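Local coordinates for putative hydrolase (Burkholderia cenocepacia, PDB 4X00), which is a putative aryl esterase of the alpha/beta hydrolase family, probably cleaving ester bonds with a serine nucleophile, at residues L190-A193 with A194-S197. Residues are numbered along the deposited sequence; the frame is centred on the assembly and turned at random.
Sequences LANA and ALAS
With chi1 at -57°, Leu195 sets its CG beside its own backbone N and anti to its carbonyl carbon, which brings CB and CG against the carbonyl oxygens where helix 183-194 of this alpha/beta hydrolase fold runs out, while the two methyls stand farther off. Leu195 CB is 3.3 Å from Asn192 O, and its CG touches both that oxygen and Ala191 O, at 3.5 and 3.6 Å. At this point the hydrogen bonding tightens from alpha-helical to 3-10 spacing. Ala194 N still reaches back four residues to Leu190 O (3.1 Å). Leu195 N divides itself between a weak bond to Ala191 O and a shorter one to Asn192 O (3.2 Å), the latter approached from above the carbonyl plane. Ala196 N then turns to Ala193 O, three residues back, with a fairly straight N-H at 164°. The side-chain carbonyl oxygen of Asn192, OD1, is hydrogen-bonded with Ser46 OG. Ala193 and Ala196 both rest against the loop that carries Leu44. The backbone is extended at Ala196 and Ser197, the latter being the N-cap of helix 198-204, whose OG accepts a hydrogen bond from Met200 N.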
loop_
_atom_site.group_PDB
_atom_site.type_symbol
_atom_site.label_atom_id
_atom_site.label_comp_id
_atom_site.label_asym_id
_atom_site.label_seq_id
_atom_site.Cartn_x
_atom_site.Cartn_y
_atom_site.Cartn_z
ATOM N N LEU A 190 8.653 -5.656 -12.912
ATOM C CA LEU A 190 9.941 -6.246 -12.523
ATOM C C LEU A 190 11.051 -5.174 -12.518
ATOM O O LEU A 190 11.805 -5.032 -11.550
ATOM C CB LEU A 190 10.297 -7.386 -13.468
ATOM C CG LEU A 190 11.536 -8.176 -13.049
ATOM C CD1 LEU A 190 11.284 -8.900 -11.730
ATOM C CD2 LEU A 190 11.827 -9.152 -14.186
ATOM N N ALA A 191 11.121 -4.393 -13.593
ATOM C CA ALA A 191 12.093 -3.286 -13.668
ATOM C C ALA A 191 11.792 -2.242 -12.582
ATOM O O ALA A 191 12.685 -1.711 -11.900
ATOM C CB ALA A 191 12.054 -2.671 -15.047
ATOM N N ASN A 192 10.500 -1.970 -12.389
ATOM C CA ASN A 192 10.034 -1.075 -11.351
ATOM C C ASN A 192 10.505 -1.511 -9.959
ATOM O O ASN A 192 10.976 -0.680 -9.145
ATOM C CB ASN A 192 8.500 -1.043 -11.455
ATOM C CG ASN A 192 7.834 -0.016 -10.555
ATOM O OD1 ASN A 192 8.037 1.190 -10.703
ATOM N ND2 ASN A 192 6.944 -0.489 -9.671
ATOM N N ALA A 193 10.422 -2.814 -9.686
ATOM C CA ALA A 193 10.856 -3.356 -8.402
ATOM C C ALA A 193 12.361 -3.188 -8.236
ATOM O O ALA A 193 12.824 -2.977 -7.121
ATOM C CB ALA A 193 10.505 -4.823 -8.299
ATOM N N ALA A 194 13.130 -3.299 -9.332
ATOM C CA ALA A 194 14.589 -3.174 -9.241
ATOM C C ALA A 194 15.038 -1.770 -8.860
ATOM O O ALA A 194 16.191 -1.594 -8.451
ATOM C CB ALA A 194 15.224 -3.587 -10.547
ATOM N N LEU A 195 14.147 -0.792 -8.943
ATOM C CA LEU A 195 14.467 0.555 -8.488
ATOM C C LEU A 195 14.492 0.667 -6.979
ATOM O O LEU A 195 15.040 1.632 -6.439
ATOM C CB LEU A 195 13.437 1.558 -9.013
ATOM C CG LEU A 195 13.269 1.588 -10.527
ATOM C CD1 LEU A 195 12.130 2.557 -10.893
ATOM C CD2 LEU A 195 14.537 2.032 -11.202
ATOM N N ALA A 196 13.903 -0.289 -6.273
ATOM C CA ALA A 196 13.813 -0.140 -4.808
ATOM C C ALA A 196 15.190 -0.216 -4.133
ATOM O O ALA A 196 16.064 -1.006 -4.492
ATOM C CB ALA A 196 12.874 -1.200 -4.218
ATOM N N SER A 197 15.347 0.613 -3.115
ATOM C CA SER A 197 16.586 0.694 -2.349
ATOM C C SER A 197 16.890 -0.593 -1.599
ATOM O O SER A 197 16.040 -1.107 -0.874
ATOM C CB SER A 197 16.483 1.858 -1.346
ATOM O OG SER A 197 17.473 1.716 -0.325
#